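Local coordinates for protein histone-lysine N-methyltransferase, H3 lysine-9 specific SUVH4 (Arabidopsis thaliana, PDB 4QEO) that methylates histone H3 to set a mark of transcriptional repression and binds methylated DNA, so linking DNA methylation to histone methylation, at residues A[21-24]-A[25-29]; A[302-305]-A[306-309]. All blocks are in the same frame, centred on the assembly; numbering follows the deposited sequence.

Contact 1 of 2, residues A[21-24]-A[25-29]; sequences FNKQ and YLLCV
N22 and L26, one helical turn apart, meet as a flat amide against a branched methyl end. The nearest pair is N22 ND2 and L26 CD1 at 3.4 Å, while N22 OD1 lies 3.9 Å from the same methyl, so the carboxamide touches the leucine through both its polar atoms and the two side chains pass at a slant. N22 carries CG anti to its backbone N (chi1 -180°), which brings the amide up to L26 CD1. An alanine in place of N22 would probably leave L26 CD1 without its amide neighbour and open a gap on this side of the helix. A second pairing runs from F21 to Y25: CB of Y25 sits over one face of the F21 ring, with F21 CZ 4.3 Å from Y25 CB, a loose apolar touch. The Y25 ring itself turns away from 21-24, and V29 CG2 lies 3.7 Å above the plane on one of its faces, offset toward the rim. Q24, bent at chi2 (-71°), sends OE1 across to L27 CD1 at 4.0 Å. Beneath these side chains the backbone is regular alpha helix by its i to i+4 bonds, Y25 N to F21 O at 2.9 Å being the straightest (N-H...O 169°), followed by L26 to N22, L27 to K23 and C28 to Q24. The amine of K23 forms a salt bridge with E326. Around helix 10-30, F21 packs on helix 72-78, Q24 and C28 on helix 36-46, and L26 and V29 on strand 316-317.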
ATOM      1  N   PHE A  21       4.528  -8.408   6.294  1.00 35.16           N
ATOM      2  CA  PHE A  21       3.193  -8.873   6.672  1.00 32.41           C
ATOM      3  C   PHE A  21       2.295  -9.114   5.450  1.00 32.41           C
ATOM      4  O   PHE A  21       1.569 -10.101   5.400  1.00 33.32           O
ATOM      5  CB  PHE A  21       2.492  -7.909   7.631  1.00 25.31           C
ATOM      6  CG  PHE A  21       1.041  -8.232   7.828  1.00 27.35           C
ATOM      7  CD1 PHE A  21       0.661  -9.342   8.568  1.00 27.68           C
ATOM      8  CD2 PHE A  21       0.054  -7.448   7.245  1.00 29.18           C
ATOM      9  CE1 PHE A  21      -0.679  -9.653   8.744  1.00 33.88           C
ATOM     10  CE2 PHE A  21      -1.296  -7.761   7.408  1.00 32.69           C
ATOM     11  CZ  PHE A  21      -1.661  -8.860   8.157  1.00 28.44           C
ATOM     12  N   ASN A  22       2.324  -8.202   4.481  1.00 29.25           N
ATOM     13  CA  ASN A  22       1.536  -8.405   3.261  1.00 34.88           C
ATOM     14  C   ASN A  22       1.903  -9.712   2.574  1.00 33.76           C
ATOM     15  O   ASN A  22       1.039 -10.438   2.063  1.00 33.70           O
ATOM     16  CB  ASN A  22       1.734  -7.259   2.267  1.00 37.28           C
ATOM     17  CG  ASN A  22       0.913  -7.454   1.000  1.00 37.98           C
ATOM     18  OD1 ASN A  22      -0.311  -7.318   1.018  1.00 42.54           O
ATOM     19  ND2 ASN A  22       1.578  -7.788  -0.100  1.00 41.97           N
ATOM     20  N   LYS A  23       3.198 -10.003   2.553  1.00 37.07           N
ATOM     21  CA  LYS A  23       3.662 -11.229   1.922  1.00 40.75           C
ATOM     22  C   LYS A  23       3.097 -12.447   2.649  1.00 42.21           C
ATOM     23  O   LYS A  23       2.525 -13.356   2.017  1.00 38.86           O
ATOM     24  CB  LYS A  23       5.189 -11.271   1.870  1.00 40.67           C
ATOM     25  CG  LYS A  23       5.781 -12.545   1.236  1.00 40.90           C
ATOM     26  CD  LYS A  23       7.298 -12.504   1.370  1.00 47.12           C
ATOM     27  CE  LYS A  23       7.888 -13.858   1.699  1.00 56.13           C
ATOM     28  NZ  LYS A  23       8.338 -14.540   0.468  1.00 57.14           N
ATOM     29  N   GLN A  24       3.232 -12.463   3.974  1.00 35.53           N
ATOM     30  CA  GLN A  24       2.692 -13.590   4.737  1.00 33.22           C
ATOM     31  C   GLN A  24       1.174 -13.743   4.580  1.00 31.85           C
ATOM     32  O   GLN A  24       0.653 -14.847   4.424  1.00 33.50           O
ATOM     33  CB  GLN A  24       3.068 -13.465   6.217  1.00 35.79           C
ATOM     34  CG  GLN A  24       4.559 -13.524   6.469  1.00 41.38           C
ATOM     35  CD  GLN A  24       5.130 -14.921   6.254  1.00 52.90           C
ATOM     36  OE1 GLN A  24       4.400 -15.874   5.979  1.00 51.13           O
ATOM     37  NE2 GLN A  24       6.439 -15.045   6.398  1.00 62.55           N
ATOM     38  N   TYR A  25       0.469 -12.621   4.637  1.00 32.69           N
ATOM     39  CA  TYR A  25      -0.967 -12.599   4.433  1.00 31.89           C
ATOM     40  C   TYR A  25      -1.360 -13.224   3.102  1.00 35.48           C
ATOM     41  O   TYR A  25      -2.217 -14.093   3.060  1.00 34.24           O
ATOM     42  CB  TYR A  25      -1.462 -11.160   4.481  1.00 28.57           C
ATOM     43  CG  TYR A  25      -2.876 -10.936   4.010  1.00 28.66           C
ATOM     44  CD1 TYR A  25      -3.952 -11.493   4.680  1.00 32.44           C
ATOM     45  CD2 TYR A  25      -3.138 -10.101   2.924  1.00 32.58           C
ATOM     46  CE1 TYR A  25      -5.259 -11.249   4.272  1.00 36.12           C
ATOM     47  CE2 TYR A  25      -4.439  -9.849   2.507  1.00 35.74           C
ATOM     48  CZ  TYR A  25      -5.492 -10.432   3.172  1.00 39.11           C
ATOM     49  OH  TYR A  25      -6.780 -10.181   2.748  1.00 34.91           O
ATOM     50  N   LEU A  26      -0.753 -12.762   2.013  1.00 31.27           N
ATOM     51  CA  LEU A  26      -1.134 -13.289   0.708  1.00 31.87           C
ATOM     52  C   LEU A  26      -0.782 -14.777   0.582  1.00 35.95           C
ATOM     53  O   LEU A  26      -1.519 -15.538  -0.053  1.00 36.84           O
ATOM     54  CB  LEU A  26      -0.529 -12.460  -0.423  1.00 34.07           C
ATOM     55  CG  LEU A  26      -1.039 -11.019  -0.480  1.00 35.91           C
ATOM     56  CD1 LEU A  26      -0.271 -10.208  -1.529  1.00 36.60           C
ATOM     57  CD2 LEU A  26      -2.530 -10.984  -0.761  1.00 36.65           C
ATOM     58  N   LEU A  27       0.326 -15.192   1.194  1.00 35.40           N
ATOM     59  CA  LEU A  27       0.645 -16.613   1.227  1.00 39.71           C
ATOM     60  C   LEU A  27      -0.420 -17.417   1.962  1.00 39.07           C
ATOM     61  O   LEU A  27      -0.740 -18.531   1.547  1.00 38.62           O
ATOM     62  CB  LEU A  27       2.008 -16.874   1.856  1.00 41.16           C
ATOM     63  CG  LEU A  27       3.257 -16.535   1.054  1.00 42.84           C
ATOM     64  CD1 LEU A  27       4.462 -16.519   1.987  1.00 45.23           C
ATOM     65  CD2 LEU A  27       3.480 -17.533  -0.099  1.00 45.32           C
ATOM     66  N   CYS A  28      -0.954 -16.876   3.062  1.00 38.53           N
ATOM     67  CA  CYS A  28      -2.018 -17.567   3.797  1.00 38.38           C
ATOM     68  C   CYS A  28      -3.337 -17.579   3.023  1.00 36.94           C
ATOM     69  O   CYS A  28      -4.077 -18.563   3.066  1.00 39.54           O
ATOM     70  CB  CYS A  28      -2.224 -16.955   5.199  1.00 35.07           C
ATOM     71  SG  CYS A  28      -0.787 -17.175   6.251  1.00 44.47           S
ATOM     72  N   VAL A  29      -3.632 -16.484   2.322  1.00 36.43           N
ATOM     73  CA  VAL A  29      -4.784 -16.449   1.422  1.00 39.35           C
ATOM     74  C   VAL A  29      -4.663 -17.561   0.351  1.00 44.29           C
ATOM     75  O   VAL A  29      -5.613 -18.316   0.101  1.00 41.22           O
ATOM     76  CB  VAL A  29      -4.942 -15.067   0.746  1.00 38.52           C
ATOM     77  CG1 VAL A  29      -5.988 -15.123  -0.375  1.00 41.77           C
ATOM     78  CG2 VAL A  29      -5.313 -13.986   1.779  1.00 31.73           C
TER

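Contact 2 of 2, residues A[302-305]-A[306-309]; sequences KKCA and CAKL. With ZN (zinc ion), chain H; ZN (zinc ion), chain F.
Two cysteines only two residues apart, C304 and C306, bind different zinc ions, and the sulfur of the first also caps the helix that carries the second. C304 SG is 2.3 Å from one zinc, whose other ligands are C292, C294 and C298; C306 SG is 2.1 Å from another, completed by C292, C334 and C338. C292 therefore belongs to both sites, in keeping with the triangular three-zinc cluster of the pre-SET domain. The thiolates diverge through their first torsions: C304 holds SG opposite its own amide nitrogen (chi1 -175°), whereas C306 holds SG anti to its carbonyl carbon and beside its own N. C304 occupies the N-cap position, and its SG accepts a weak bond from A307 N at 3.6 Å, with a fairly straight N-H...S angle of 163°. One sulfur thus serves the metal and the first turn together, and this N-H, like the helix end, would probably ease the thiolate's negative charge. The CB of A307 packs beside C304 CB at 4.2 Å. The backbone closes the turn through a weak bond from K308 N to C304 O at 3.3 Å and a firmer one from L309 N to A305 O at 2.9 Å. K308 reaches back over the turn with an extended chain that bends only at chi4 (-54°), bringing CE to 3.1 Å from K302 O. Just upstream, the carboxylate of D300 accepts from the amides of K302 and K303. The short helix 305-309 follows a long loop after strand 278-279; C306 touches N346, A307 lies against S301 and F314, the latter just before strand 316-317, and L309 meets Q477 between strands 467-473 and 483-488.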
ATOM      1  N   LYS A 302      -0.146 -28.785 -10.686  1.00 92.08           N
ATOM      2  CA  LYS A 302       0.286 -30.043 -11.291  1.00 94.35           C
ATOM      3  C   LYS A 302       0.117 -29.981 -12.805  1.00 86.75           C
ATOM      4  O   LYS A 302       1.090 -30.081 -13.546  1.00 86.70           O
ATOM      5  CB  LYS A 302      -0.504 -31.227 -10.722  1.00102.26           C
ATOM      6  CG  LYS A 302      -0.203 -31.553  -9.265  1.00106.64           C
ATOM      7  CD  LYS A 302       1.145 -32.245  -9.132  1.00110.98           C
ATOM      8  CE  LYS A 302       1.197 -33.512  -9.975  1.00113.69           C
ATOM      9  NZ  LYS A 302       2.593 -33.993 -10.168  1.00115.54           N
ATOM     10  N   LYS A 303      -1.120 -29.807 -13.256  1.00 83.06           N
ATOM     11  CA  LYS A 303      -1.427 -29.784 -14.684  1.00 81.69           C
ATOM     12  C   LYS A 303      -0.765 -28.625 -15.433  1.00 74.17           C
ATOM     13  O   LYS A 303      -0.083 -28.834 -16.442  1.00 72.90           O
ATOM     14  CB  LYS A 303      -2.945 -29.749 -14.902  1.00 85.43           C
ATOM     15  CG  LYS A 303      -3.644 -31.042 -14.503  1.00 92.92           C
ATOM     16  CD  LYS A 303      -5.150 -30.865 -14.376  1.00 95.28           C
ATOM     17  CE  LYS A 303      -5.767 -31.963 -13.510  1.00 98.60           C
ATOM     18  NZ  LYS A 303      -5.794 -33.299 -14.170  1.00 98.99           N
ATOM     19  N   CYS A 304      -0.968 -27.410 -14.928  1.00 64.81           N
ATOM     20  CA  CYS A 304      -0.558 -26.192 -15.621  1.00 56.78           C
ATOM     21  C   CYS A 304       0.948 -25.998 -15.796  1.00 53.28           C
ATOM     22  O   CYS A 304       1.677 -25.810 -14.822  1.00 54.17           O
ATOM     23  CB  CYS A 304      -1.121 -24.959 -14.915  1.00 46.64           C
ATOM     24  SG  CYS A 304      -0.743 -23.445 -15.840  1.00 49.85           S
ATOM     25  N   ALA A 305       1.391 -25.994 -17.050  1.00 47.27           N
ATOM     26  CA  ALA A 305       2.794 -25.774 -17.404  1.00 49.03           C
ATOM     27  C   ALA A 305       3.299 -24.375 -17.034  1.00 50.94           C
ATOM     28  O   ALA A 305       4.495 -24.168 -16.801  1.00 51.70           O
ATOM     29  CB  ALA A 305       2.993 -26.007 -18.891  1.00 50.90           C
ATOM     30  N   CYS A 306       2.399 -23.402 -17.009  1.00 43.79           N
ATOM     31  CA  CYS A 306       2.832 -22.036 -16.735  1.00 44.10           C
ATOM     32  C   CYS A 306       3.244 -21.934 -15.251  1.00 44.02           C
ATOM     33  O   CYS A 306       4.272 -21.327 -14.901  1.00 49.23           O
ATOM     34  CB  CYS A 306       1.752 -21.023 -17.167  1.00 36.72           C
ATOM     35  SG  CYS A 306       1.186 -21.210 -18.946  1.00 36.37           S
ATOM     36  N   ALA A 307       2.478 -22.596 -14.390  1.00 46.44           N
ATOM     37  CA  ALA A 307       2.841 -22.719 -12.981  1.00 48.58           C
ATOM     38  C   ALA A 307       4.220 -23.355 -12.850  1.00 53.83           C
ATOM     39  O   ALA A 307       5.068 -22.870 -12.096  1.00 50.14           O
ATOM     40  CB  ALA A 307       1.812 -23.550 -12.240  1.00 46.57           C
ATOM     41  N   LYS A 308       4.434 -24.440 -13.596  1.00 57.62           N
ATOM     42  CA  LYS A 308       5.714 -25.136 -13.596  1.00 62.40           C
ATOM     43  C   LYS A 308       6.843 -24.183 -13.971  1.00 61.25           C
ATOM     44  O   LYS A 308       7.922 -24.215 -13.373  1.00 62.07           O
ATOM     45  CB  LYS A 308       5.684 -26.322 -14.557  1.00 73.14           C
ATOM     46  CG  LYS A 308       4.734 -27.431 -14.145  1.00 81.06           C
ATOM     47  CD  LYS A 308       4.857 -28.626 -15.080  1.00 85.92           C
ATOM     48  CE  LYS A 308       3.986 -29.779 -14.620  1.00 88.59           C
ATOM     49  NZ  LYS A 308       4.268 -30.140 -13.202  1.00 90.39           N
ATOM     50  N   LEU A 309       6.585 -23.330 -14.957  1.00 58.96           N
ATOM     51  CA  LEU A 309       7.538 -22.294 -15.329  1.00 56.90           C
ATOM     52  C   LEU A 309       7.839 -21.390 -14.137  1.00 55.45           C
ATOM     53  O   LEU A 309       8.964 -20.914 -13.982  1.00 57.68           O
ATOM     54  CB  LEU A 309       7.009 -21.448 -16.489  1.00 57.48           C
ATOM     55  CG  LEU A 309       7.179 -21.962 -17.920  1.00 60.13           C
ATOM     56  CD1 LEU A 309       6.517 -21.002 -18.896  1.00 57.33           C
ATOM     57  CD2 LEU A 309       8.654 -22.159 -18.268  1.00 63.54           C
TER
HETATM   58 ZN    ZN H 804      -2.681 -23.374 -17.080  1.00 42.36          ZN
HETATM   59 ZN    ZN F 802      -0.887 -20.872 -19.327  1.00 38.82          ZN

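Along the chain contact 1 closes before contact 2 opens, and their centres lie about 22 Å apart, with nearest atoms about 13 Å apart. They share no helix or sheet: contact 1 is in the long helix 10-30, contact 2 at the start of the short helix 305-309 and the loop leading into it, within the pre-SET zinc cluster. Strand 316-317, which closely follows helix 305-309, offers V317 to contact 1. The nearest atom of contact 1 is about 5 Å from the bound DNA, that of contact 2 about 25 Å. Helix 10-30 packs against both helix 72-78 of the SRA range and the pre-SET part, consistent with a helix tying the SRA domain to the methyltransferase part.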